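Local coordinates for hypothetical protein (Parabacteroides merdae, PDB 4OO3) that is probably an NAD(P)-dependent oxidoreductase that joins a nucleotide-binding Rossmann domain to a sheet-based C-terminal domain, its substrate being unknown, at residues Leu223-Phe232 with Tyr292-Val303. Residues are numbered along the deposited sequence; the frame is centred on the assembly and turned at random.
Sequences LVDLVQWEAF and YKIKGVTAKVSV
Tyr-292 OH and Val-224 O are joined by one water, which lies 2.6 Å from the hydroxyl and donates to the carbonyl at 2.9 Å. No direct hydrogen bond crosses between helix 223-231 and the hairpin 292-303, so this bridge is the polar link in an otherwise apolar interface. The tyrosine rises from its strand to meet Val-227 coming from the opposite direction; how closely its OH approaches the valine methyls is doubtful, since Val-227 is modelled nearly eclipsed (chi1 -6°), while Ala-299 CB lies against one face of the ring near its rim. Val-227 CG1 also reaches Val-301 CG1 at 4.0 Å. One turn earlier, Leu-223 rests its CB on that same Val-301 methyl, and its CD1 meets Val-303 CG2 at 3.8 Å. At the far end, where the chain leaves the helix, Phe-232 carries its CG anti to the carbonyl carbon (chi1 -54°), which sets the ring over the type I' turn from Ile-294 to Val-297. Ile-294 CG1 makes a CH-pi contact with one face of the Phe-232 ring, 4.2 Å from its centroid, and Val-297 CG2 abuts the edge at Phe-232 CZ, 3.7 Å away. The aliphatic part of Lys-295 slides past the ring in the opposite direction, CE nearest Phe-232 CD2, its NZ hydrogen-bonded to Gln-235. A serine in place of Phe-232 would probably open a gap above the turn, leaving Ile-294 without the ring face it packs on and Val-297 without its edge contact. Helix 223-231 thus packs across a beta-hairpin closed by a two-residue type I' turn, roughly antiparallel to strand 297-303 (148°), on a face of the large mixed sheet of the alpha+beta C-terminal domain.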
loop_
_atom_site.group_PDB
_atom_site.type_symbol
_atom_site.label_atom_id
_atom_site.label_comp_id
_atom_site.label_asym_id
_atom_site.label_seq_id
_atom_site.Cartn_x
_atom_site.Cartn_y
_atom_site.Cartn_z
ATOM N N LEU A 223 6.218 0.492 1.407
ATOM C CA LEU A 223 7.566 1.068 1.400
ATOM C C LEU A 223 8.523 0.163 0.642
ATOM O O LEU A 223 9.310 0.634 -0.171
ATOM C CB LEU A 223 8.070 1.351 2.821
ATOM C CG LEU A 223 7.201 2.291 3.662
ATOM C CD1 LEU A 223 7.848 2.544 5.016
ATOM C CD2 LEU A 223 6.941 3.611 2.941
ATOM N N VAL A 224 8.416 -1.139 0.884
ATOM C CA VAL A 224 9.225 -2.127 0.181
ATOM C C VAL A 224 8.951 -2.074 -1.322
ATOM O O VAL A 224 9.887 -2.141 -2.130
ATOM C CB VAL A 224 8.984 -3.547 0.748
ATOM C CG1 VAL A 224 9.499 -4.626 -0.199
ATOM C CG2 VAL A 224 9.656 -3.680 2.105
ATOM N N ASP A 225 7.673 -1.942 -1.684
ATOM C CA ASP A 225 7.266 -1.793 -3.076
ATOM C C ASP A 225 7.856 -0.537 -3.689
ATOM O O ASP A 225 8.294 -0.561 -4.827
ATOM C CB ASP A 225 5.744 -1.733 -3.211
ATOM C CG ASP A 225 5.289 -1.662 -4.670
ATOM O OD1 ASP A 225 5.508 -2.648 -5.400
ATOM O OD2 ASP A 225 4.721 -0.623 -5.087
ATOM N N LEU A 226 7.868 0.561 -2.938
ATOM C CA LEU A 226 8.443 1.795 -3.456
ATOM C C LEU A 226 9.938 1.660 -3.737
ATOM O O LEU A 226 10.394 2.142 -4.773
ATOM C CB LEU A 226 8.192 2.988 -2.531
ATOM C CG LEU A 226 6.803 3.609 -2.566
ATOM C CD1 LEU A 226 6.822 4.911 -1.783
ATOM C CD2 LEU A 226 6.311 3.848 -3.986
ATOM N N VAL A 227 10.705 1.015 -2.848
ATOM C CA VAL A 227 12.153 0.918 -3.104
ATOM C C VAL A 227 12.417 0.115 -4.388
ATOM O O VAL A 227 13.262 0.506 -5.177
ATOM C CB VAL A 227 13.067 0.529 -1.882
ATOM C CG1 VAL A 227 12.315 0.443 -0.567
ATOM C CG2 VAL A 227 13.928 -0.701 -2.146
ATOM N N GLN A 228 11.660 -0.954 -4.615
ATOM C CA GLN A 228 11.711 -1.700 -5.884
ATOM C C GLN A 228 11.311 -0.828 -7.078
ATOM O O GLN A 228 12.012 -0.761 -8.084
ATOM C CB GLN A 228 10.773 -2.916 -5.832
ATOM C CG GLN A 228 11.156 -3.967 -4.798
ATOM C CD GLN A 228 10.206 -5.158 -4.762
ATOM O OE1 GLN A 228 9.116 -5.149 -5.367
ATOM N NE2 GLN A 228 10.613 -6.194 -4.041
ATOM N N TRP A 229 10.171 -0.162 -6.947
ATOM C CA TRP A 229 9.554 0.551 -8.056
ATOM C C TRP A 229 10.287 1.855 -8.421
ATOM O O TRP A 229 10.456 2.177 -9.604
ATOM C CB TRP A 229 8.088 0.817 -7.710
ATOM C CG TRP A 229 7.264 1.272 -8.841
ATOM C CD1 TRP A 229 6.714 0.500 -9.830
ATOM C CD2 TRP A 229 6.876 2.610 -9.112
ATOM N NE1 TRP A 229 6.008 1.286 -10.702
ATOM C CE2 TRP A 229 6.096 2.589 -10.287
ATOM C CE3 TRP A 229 7.116 3.832 -8.481
ATOM C CZ2 TRP A 229 5.557 3.742 -10.838
ATOM C CZ3 TRP A 229 6.579 4.975 -9.031
ATOM C CH2 TRP A 229 5.808 4.922 -10.197
ATOM N N GLU A 230 10.729 2.600 -7.415
ATOM C CA GLU A 230 11.477 3.835 -7.656
ATOM C C GLU A 230 12.935 3.583 -8.045
ATOM O O GLU A 230 13.451 4.208 -8.965
ATOM C CB GLU A 230 11.461 4.722 -6.419
ATOM C CG GLU A 230 10.102 5.293 -6.064
ATOM C CD GLU A 230 10.069 5.863 -4.660
ATOM O OE1 GLU A 230 10.972 5.554 -3.862
ATOM O OE2 GLU A 230 9.137 6.615 -4.339
ATOM N N ALA A 231 13.592 2.675 -7.332
ATOM C CA ALA A 231 15.046 2.533 -7.411
ATOM C C ALA A 231 15.499 1.461 -8.390
ATOM O O ALA A 231 16.666 1.439 -8.783
ATOM C CB ALA A 231 15.620 2.261 -6.031
ATOM N N PHE A 232 14.584 0.576 -8.786
ATOM C CA PHE A 232 14.877 -0.452 -9.792
ATOM C C PHE A 232 13.740 -0.545 -10.816
ATOM O O PHE A 232 13.158 -1.619 -11.007
ATOM C CB PHE A 232 15.106 -1.812 -9.113
ATOM C CG PHE A 232 16.153 -1.784 -8.031
ATOM C CD1 PHE A 232 15.831 -1.369 -6.750
ATOM C CD2 PHE A 232 17.459 -2.164 -8.302
ATOM C CE1 PHE A 232 16.791 -1.331 -5.752
ATOM C CE2 PHE A 232 18.424 -2.135 -7.314
ATOM C CZ PHE A 232 18.092 -1.717 -6.037
ATOM N N TYR A 292 17.564 -4.348 4.714
ATOM C CA TYR A 292 17.808 -5.441 3.795
ATOM C C TYR A 292 18.607 -4.966 2.595
ATOM O O TYR A 292 18.625 -3.773 2.275
ATOM C CB TYR A 292 16.486 -6.051 3.329
ATOM C CG TYR A 292 15.572 -5.100 2.574
ATOM C CD1 TYR A 292 14.769 -4.191 3.253
ATOM C CD2 TYR A 292 15.494 -5.127 1.182
ATOM C CE1 TYR A 292 13.925 -3.327 2.567
ATOM C CE2 TYR A 292 14.651 -4.268 0.490
ATOM C CZ TYR A 292 13.868 -3.371 1.187
ATOM O OH TYR A 292 13.025 -2.508 0.512
ATOM N N LYS A 293 19.261 -5.910 1.934
ATOM C CA LYS A 293 19.942 -5.628 0.683
ATOM C C LYS A 293 19.080 -6.115 -0.469
ATOM O O LYS A 293 18.560 -7.233 -0.436
ATOM C CB LYS A 293 21.320 -6.283 0.653
ATOM C CG LYS A 293 22.327 -5.537 1.506
ATOM C CD LYS A 293 23.693 -6.192 1.518
ATOM C CE LYS A 293 24.722 -5.235 2.101
ATOM N NZ LYS A 293 25.944 -5.933 2.574
ATOM N N ILE A 294 18.907 -5.247 -1.462
ATOM C CA ILE A 294 18.206 -5.584 -2.688
ATOM C C ILE A 294 19.172 -5.332 -3.844
ATOM O O ILE A 294 19.529 -4.187 -4.126
ATOM C CB ILE A 294 16.880 -4.797 -2.848
ATOM C CG1 ILE A 294 16.377 -4.897 -4.293
ATOM C CG2 ILE A 294 17.041 -3.336 -2.460
ATOM C CD1 ILE A 294 14.920 -4.541 -4.464
ATOM N N LYS A 295 19.606 -6.420 -4.485
ATOM C CA LYS A 295 20.621 -6.377 -5.535
ATOM C C LYS A 295 21.836 -5.565 -5.105
ATOM O O LYS A 295 22.308 -4.699 -5.843
ATOM C CB LYS A 295 20.041 -5.823 -6.842
ATOM C CG LYS A 295 18.742 -6.498 -7.241
ATOM C CD LYS A 295 18.651 -6.793 -8.725
ATOM C CE LYS A 295 18.376 -5.547 -9.539
ATOM N NZ LYS A 295 19.068 -5.624 -10.854
ATOM N N GLY A 296 22.324 -5.843 -3.900
ATOM C CA GLY A 296 23.546 -5.218 -3.388
ATOM C C GLY A 296 23.333 -3.878 -2.707
ATOM O O GLY A 296 24.245 -3.376 -2.056
ATOM N N VAL A 297 22.134 -3.304 -2.845
ATOM C CA VAL A 297 21.822 -1.981 -2.298
ATOM C C VAL A 297 21.143 -2.133 -0.945
ATOM O O VAL A 297 20.117 -2.795 -0.845
ATOM C CB VAL A 297 20.881 -1.193 -3.238
ATOM C CG1 VAL A 297 20.574 0.185 -2.663
ATOM C CG2 VAL A 297 21.496 -1.072 -4.621
ATOM N N THR A 298 21.708 -1.517 0.091
ATOM C CA THR A 298 21.111 -1.567 1.417
ATOM C C THR A 298 19.948 -0.572 1.516
ATOM O O THR A 298 20.127 0.633 1.322
ATOM C CB THR A 298 22.138 -1.264 2.524
ATOM O OG1 THR A 298 23.203 -2.222 2.476
ATOM C CG2 THR A 298 21.481 -1.327 3.891
ATOM N N ALA A 299 18.760 -1.097 1.803
ATOM C CA ALA A 299 17.572 -0.291 2.001
ATOM C C ALA A 299 17.115 -0.413 3.448
ATOM O O ALA A 299 17.361 -1.426 4.099
ATOM C CB ALA A 299 16.471 -0.740 1.055
ATOM N N LYS A 300 16.462 0.630 3.949
ATOM C CA LYS A 300 15.899 0.621 5.296
ATOM C C LYS A 300 14.476 1.153 5.228
ATOM O O LYS A 300 14.252 2.255 4.735
ATOM C CB LYS A 300 16.741 1.490 6.229
ATOM C CG LYS A 300 16.061 1.925 7.533
ATOM C CD LYS A 300 16.717 1.333 8.771
ATOM C CE LYS A 300 16.187 1.946 10.059
ATOM N NZ LYS A 300 16.478 3.404 10.155
ATOM N N VAL A 301 13.515 0.379 5.721
ATOM C CA VAL A 301 12.145 0.868 5.811
ATOM C C VAL A 301 11.639 0.769 7.237
ATOM O O VAL A 301 12.004 -0.150 7.972
ATOM C CB VAL A 301 11.183 0.131 4.859
ATOM C CG1 VAL A 301 11.677 0.238 3.426
ATOM C CG2 VAL A 301 11.008 -1.322 5.266
ATOM N N SER A 302 10.783 1.714 7.614
ATOM C CA SER A 302 10.312 1.816 8.980
ATOM C C SER A 302 8.886 2.379 9.051
ATOM O O SER A 302 8.518 3.281 8.289
ATOM C CB SER A 302 11.276 2.703 9.769
ATOM O OG SER A 302 10.781 2.963 11.063
ATOM N N VAL A 303 8.096 1.840 9.979
ATOM C CA VAL A 303 6.715 2.265 10.173
ATOM C C VAL A 303 6.405 2.353 11.662
ATOM O O VAL A 303 6.635 1.404 12.402
ATOM C CB VAL A 303 5.708 1.294 9.518
ATOM C CG1 VAL A 303 4.283 1.754 9.792
ATOM C CG2 VAL A 303 5.945 1.196 8.012
HETATM O O HOH W 1 12.414 -3.462 -1.839
#